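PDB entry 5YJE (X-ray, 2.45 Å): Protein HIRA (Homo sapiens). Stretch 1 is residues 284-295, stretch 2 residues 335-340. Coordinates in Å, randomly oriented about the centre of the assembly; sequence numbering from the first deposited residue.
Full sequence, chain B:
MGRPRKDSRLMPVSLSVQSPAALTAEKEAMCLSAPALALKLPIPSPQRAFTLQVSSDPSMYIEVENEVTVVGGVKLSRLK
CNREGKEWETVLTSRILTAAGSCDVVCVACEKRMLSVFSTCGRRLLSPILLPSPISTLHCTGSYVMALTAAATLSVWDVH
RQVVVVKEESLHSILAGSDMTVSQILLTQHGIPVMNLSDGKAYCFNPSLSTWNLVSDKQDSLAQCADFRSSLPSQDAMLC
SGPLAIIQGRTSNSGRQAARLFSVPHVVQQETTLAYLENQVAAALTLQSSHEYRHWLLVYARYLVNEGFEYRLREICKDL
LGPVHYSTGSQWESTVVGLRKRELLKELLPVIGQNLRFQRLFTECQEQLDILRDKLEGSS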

ATOM      1  N   ALA B 284     -15.666  15.504   7.364  1.00 44.14           N
ATOM      2  CA  ALA B 284     -15.971  14.503   8.376  1.00 50.18           C
ATOM      3  C   ALA B 284     -15.641  13.102   7.870  1.00 48.10           C
ATOM      4  O   ALA B 284     -15.093  12.286   8.616  1.00 50.44           O
ATOM      5  CB  ALA B 284     -17.435  14.621   8.803  1.00 49.95           C
ATOM      6  N   LEU B 285     -15.944  12.821   6.599  1.00 46.72           N
ATOM      7  CA  LEU B 285     -15.559  11.551   5.984  1.00 48.58           C
ATOM      8  C   LEU B 285     -14.036  11.359   5.969  1.00 49.92           C
ATOM      9  O   LEU B 285     -13.526  10.295   6.344  1.00 52.91           O
ATOM     10  CB  LEU B 285     -16.135  11.487   4.574  1.00 48.54           C
ATOM     11  CG  LEU B 285     -15.810  10.275   3.705  1.00 58.14           C
ATOM     12  CD1 LEU B 285     -16.391   9.026   4.307  1.00 53.29           C
ATOM     13  CD2 LEU B 285     -16.411  10.502   2.346  1.00 50.63           C
ATOM     14  N   THR B 286     -13.301  12.380   5.525  1.00 46.42           N
ATOM     15  CA  THR B 286     -11.841  12.343   5.499  1.00 51.18           C
ATOM     16  C   THR B 286     -11.249  12.057   6.882  1.00 50.41           C
ATOM     17  O   THR B 286     -10.280  11.301   7.013  1.00 50.83           O
ATOM     18  CB  THR B 286     -11.315  13.677   4.965  1.00 49.28           C
ATOM     19  OG1 THR B 286     -11.771  13.869   3.629  1.00 44.99           O
ATOM     20  CG2 THR B 286      -9.814  13.702   4.963  1.00 53.98           C
ATOM     21  N   LEU B 287     -11.805  12.683   7.916  1.00 50.71           N
ATOM     22  CA  LEU B 287     -11.412  12.441   9.293  1.00 52.46           C
ATOM     23  C   LEU B 287     -11.907  11.097   9.814  1.00 58.25           C
ATOM     24  O   LEU B 287     -11.511  10.698  10.918  1.00 56.45           O
ATOM     25  CB  LEU B 287     -11.945  13.568  10.187  1.00 48.39           C
ATOM     26  CG  LEU B 287     -11.092  14.814  10.453  1.00 55.07           C
ATOM     27  CD1 LEU B 287      -9.813  14.479  11.215  1.00 58.27           C
ATOM     28  CD2 LEU B 287     -10.748  15.489   9.156  1.00 53.41           C
ATOM     29  N   GLN B 288     -12.765  10.404   9.059  1.00 51.20           N
ATOM     30  CA  GLN B 288     -13.403   9.175   9.527  1.00 57.61           C
ATOM     31  C   GLN B 288     -14.065   9.384  10.886  1.00 55.98           C
ATOM     32  O   GLN B 288     -13.992   8.535  11.771  1.00 63.76           O
ATOM     33  CB  GLN B 288     -12.403   8.015   9.586  1.00 51.98           C
ATOM     34  CG  GLN B 288     -11.690   7.735   8.278  1.00 56.36           C
ATOM     35  CD  GLN B 288     -10.656   6.614   8.396  1.00 67.21           C
ATOM     36  OE1 GLN B 288     -10.653   5.841   9.364  1.00 62.20           O
ATOM     37  NE2 GLN B 288      -9.761   6.537   7.412  1.00 67.94           N
ATOM     38  N   SER B 289     -14.725  10.525  11.048  1.00 58.30           N
ATOM     39  CA  SER B 289     -15.422  10.874  12.286  1.00 56.53           C
ATOM     40  C   SER B 289     -16.910  10.592  12.096  1.00 59.98           C
ATOM     41  O   SER B 289     -17.639  11.419  11.545  1.00 62.69           O
ATOM     42  CB  SER B 289     -15.163  12.334  12.643  1.00 55.79           C
ATOM     43  OG  SER B 289     -16.135  12.818  13.549  1.00 57.53           O
ATOM     44  N   SER B 290     -17.366   9.446  12.608  1.00 62.62           N
ATOM     45  CA  SER B 290     -18.655   8.887  12.204  1.00 64.02           C
ATOM     46  C   SER B 290     -19.835   9.720  12.697  1.00 61.21           C
ATOM     47  O   SER B 290     -20.774   9.993  11.933  1.00 61.38           O
ATOM     48  CB  SER B 290     -18.786   7.439  12.691  1.00 64.59           C
ATOM     49  OG  SER B 290     -19.151   7.397  14.058  1.00 69.64           O
ATOM     50  N   HIS B 291     -19.845  10.074  13.979  1.00 59.46           N
ATOM     51  CA  HIS B 291     -20.954  10.871  14.483  1.00 61.79           C
ATOM     52  C   HIS B 291     -21.044  12.199  13.737  1.00 61.30           C
ATOM     53  O   HIS B 291     -22.143  12.641  13.372  1.00 63.41           O
ATOM     54  CB  HIS B 291     -20.807  11.082  15.990  1.00 53.01           C
ATOM     55  N   GLU B 292     -19.893  12.826  13.459  1.00 58.93           N
ATOM     56  CA  GLU B 292     -19.892  14.111  12.762  1.00 58.53           C
ATOM     57  C   GLU B 292     -20.262  13.945  11.292  1.00 58.65           C
ATOM     58  O   GLU B 292     -20.948  14.803  10.719  1.00 56.67           O
ATOM     59  CB  GLU B 292     -18.531  14.791  12.921  1.00 57.27           C
ATOM     60  CG  GLU B 292     -18.326  15.379  14.323  1.00 54.39           C
ATOM     61  CD  GLU B 292     -17.004  16.117  14.495  1.00 56.26           C
ATOM     62  OE1 GLU B 292     -15.980  15.648  13.953  1.00 53.95           O
ATOM     63  OE2 GLU B 292     -17.001  17.180  15.158  1.00 57.17           O
ATOM     64  N   TYR B 293     -19.842  12.836  10.674  1.00 55.99           N
ATOM     65  CA  TYR B 293     -20.260  12.561   9.310  1.00 55.53           C
ATOM     66  C   TYR B 293     -21.772  12.449   9.224  1.00 61.17           C
ATOM     67  O   TYR B 293     -22.406  13.089   8.375  1.00 53.39           O
ATOM     68  CB  TYR B 293     -19.612  11.284   8.775  1.00 50.91           C
ATOM     69  CG  TYR B 293     -20.032  10.996   7.338  1.00 46.68           C
ATOM     70  CD1 TYR B 293     -19.444  11.671   6.287  1.00 46.78           C
ATOM     71  CD2 TYR B 293     -21.022  10.065   7.039  1.00 48.52           C
ATOM     72  CE1 TYR B 293     -19.822  11.433   4.970  1.00 50.80           C
ATOM     73  CE2 TYR B 293     -21.406   9.812   5.720  1.00 48.13           C
ATOM     74  CZ  TYR B 293     -20.805  10.508   4.690  1.00 51.10           C
ATOM     75  OH  TYR B 293     -21.159  10.292   3.373  1.00 50.53           O
ATOM     76  N   ARG B 294     -22.365  11.623  10.093  1.00 57.23           N
ATOM     77  CA  ARG B 294     -23.812  11.463  10.082  1.00 60.76           C
ATOM     78  C   ARG B 294     -24.515  12.797  10.328  1.00 60.85           C
ATOM     79  O   ARG B 294     -25.487  13.134   9.641  1.00 61.47           O
ATOM     80  CB  ARG B 294     -24.228  10.431  11.125  1.00 63.33           C
ATOM     81  CG  ARG B 294     -25.725  10.336  11.324  1.00 71.04           C
ATOM     82  CD  ARG B 294     -26.111   9.287  12.357  1.00 74.23           C
ATOM     83  NE  ARG B 294     -27.522   9.416  12.688  1.00 76.22           N
ATOM     84  CZ  ARG B 294     -28.003  10.337  13.516  1.00 79.69           C
ATOM     85  NH1 ARG B 294     -27.176  11.200  14.105  1.00 77.07           N
ATOM     86  NH2 ARG B 294     -29.306  10.396  13.756  1.00 76.10           N
ATOM     87  N   HIS B 295     -24.021  13.577  11.287  1.00 54.74           N
ATOM     88  CA  HIS B 295     -24.624  14.868  11.582  1.00 57.11           C
ATOM     89  C   HIS B 295     -24.627  15.780  10.354  1.00 56.89           C
ATOM     90  O   HIS B 295     -25.675  16.305   9.953  1.00 54.29           O
ATOM     91  CB  HIS B 295     -23.875  15.532  12.735  1.00 49.94           C
ATOM     92  CG  HIS B 295     -24.271  16.955  12.951  1.00 58.66           C
ATOM     93  ND1 HIS B 295     -25.529  17.313  13.386  1.00 61.53           N
ATOM     94  CD2 HIS B 295     -23.593  18.111  12.761  1.00 55.68           C
ATOM     95  CE1 HIS B 295     -25.601  18.629  13.481  1.00 56.59           C
ATOM     96  NE2 HIS B 295     -24.440  19.137  13.107  1.00 58.99           N
ATOM     97  N   THR B 335     -21.322   0.083   3.835  1.00 83.66           N
ATOM     98  CA  THR B 335     -20.904   0.870   4.981  1.00 80.00           C
ATOM     99  C   THR B 335     -20.160   2.119   4.521  1.00 82.11           C
ATOM    100  O   THR B 335     -19.520   2.131   3.463  1.00 84.15           O
ATOM    101  CB  THR B 335     -20.003   0.042   5.909  1.00 78.76           C
ATOM    102  OG1 THR B 335     -20.431  -1.326   5.889  1.00 88.34           O
ATOM    103  CG2 THR B 335     -20.077   0.559   7.336  1.00 75.86           C
ATOM    104  N   VAL B 336     -20.275   3.177   5.316  1.00 70.36           N
ATOM    105  CA  VAL B 336     -19.410   4.344   5.217  1.00 68.12           C
ATOM    106  C   VAL B 336     -19.097   4.761   6.641  1.00 71.34           C
ATOM    107  O   VAL B 336     -20.015   4.913   7.455  1.00 74.26           O
ATOM    108  CB  VAL B 336     -20.050   5.514   4.429  1.00 72.45           C
ATOM    109  CG1 VAL B 336     -21.454   5.861   4.952  1.00 65.52           C
ATOM    110  CG2 VAL B 336     -19.166   6.747   4.473  1.00 62.62           C
ATOM    111  N   VAL B 337     -17.808   4.881   6.965  1.00 75.11           N
ATOM    112  CA  VAL B 337     -17.432   5.528   8.217  1.00 71.33           C
ATOM    113  C   VAL B 337     -18.087   4.731   9.357  1.00 69.36           C
ATOM    114  O   VAL B 337     -18.469   5.255  10.410  1.00 74.04           O
ATOM    115  CB  VAL B 337     -17.783   7.035   8.078  1.00 73.11           C
ATOM    116  CG1 VAL B 337     -18.067   7.725   9.266  1.00 65.70           C
ATOM    117  CG2 VAL B 337     -16.648   7.750   7.456  1.00 69.36           C
ATOM    118  N   GLY B 338     -18.191   3.419   9.137  1.00 76.99           N
ATOM    119  CA  GLY B 338     -18.748   2.501  10.110  1.00 76.75           C
ATOM    120  C   GLY B 338     -20.208   2.757  10.414  1.00 79.96           C
ATOM    121  O   GLY B 338     -20.607   2.796  11.582  1.00 84.34           O
ATOM    122  N   LEU B 339     -21.015   2.954   9.374  1.00 78.57           N
ATOM    123  CA  LEU B 339     -22.450   3.142   9.532  1.00 71.56           C
ATOM    124  C   LEU B 339     -23.174   2.418   8.407  1.00 75.02           C
ATOM    125  O   LEU B 339     -22.687   2.374   7.273  1.00 73.74           O
ATOM    126  CB  LEU B 339     -22.823   4.628   9.537  1.00 71.26           C
ATOM    127  CG  LEU B 339     -22.398   5.454  10.747  1.00 69.78           C
ATOM    128  CD1 LEU B 339     -22.576   6.931  10.463  1.00 66.80           C
ATOM    129  CD2 LEU B 339     -23.203   5.047  11.959  1.00 68.57           C
ATOM    130  N   ARG B 340     -24.321   1.825   8.731  1.00 76.33           N
ATOM    131  CA  ARG B 340     -25.150   1.180   7.718  1.00 81.29           C
ATOM    132  C   ARG B 340     -25.806   2.267   6.869  1.00 80.97           C
ATOM    133  O   ARG B 340     -26.628   3.039   7.372  1.00 78.26           O
ATOM    134  CB  ARG B 340     -26.190   0.282   8.386  1.00 79.65           C
TER

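Stretch 1 joins two helices through a short bend. The first helix closes with a Schellman motif, in which Q288 leaves helical geometry with phi 52° and the chain is bonded back into the last turn, S289 N to A284 O at 3.0 Å and Q288 N to L285 O at 2.8 Å. S289 then takes the N-cap position of the next helix, whose first turn is secured by the bond from Y293 N to S289 O (2.8 Å). The CA-to-CB bond of S289 points away from stretch 2, and S289 OG donates to E292 OE1 at 2.9 Å. Stretch 2 is a tight turn: V336 N bonds to L339 O at 3.2 Å, the reciprocal bond from L339 N to V336 O (2.9 Å) is weak, and V337 and G338 between them both have positive phi, which by itself favours glycine at 338.

The backbones come closest at S290 and V337, with CA atoms 5.4 Å apart, yet no hydrogen bond links the stretches. Packing therefore carries the contact, which buries 360 Å² in all. V337, at the tip of the turn, is its centre and loses 104 Å² to stretch 1. V337 CG2 lies 3.4 Å from L285 CD1 and 4.1 Å from Q288 CA, while V337 CG1 reaches Y293 CB at 3.9 Å, so the two methyls touch both helices and the bend between them. S290 packs closely against the same residue, S290 CB lying 3.2 Å from V337 O and 3.5 Å from V337 CG1.

V336 extends the apolar patch: V336 CG2 sits 3.6 Å from L285 CD1 and 4.0 Å from Y293 CE2. At the far end of the turn, L339 CD1 rests against the second helix, 3.8 Å from S290 O and 3.9 Å from R294 CB. R294 NE and NH2 are hydrogen-bonded elsewhere in the structure.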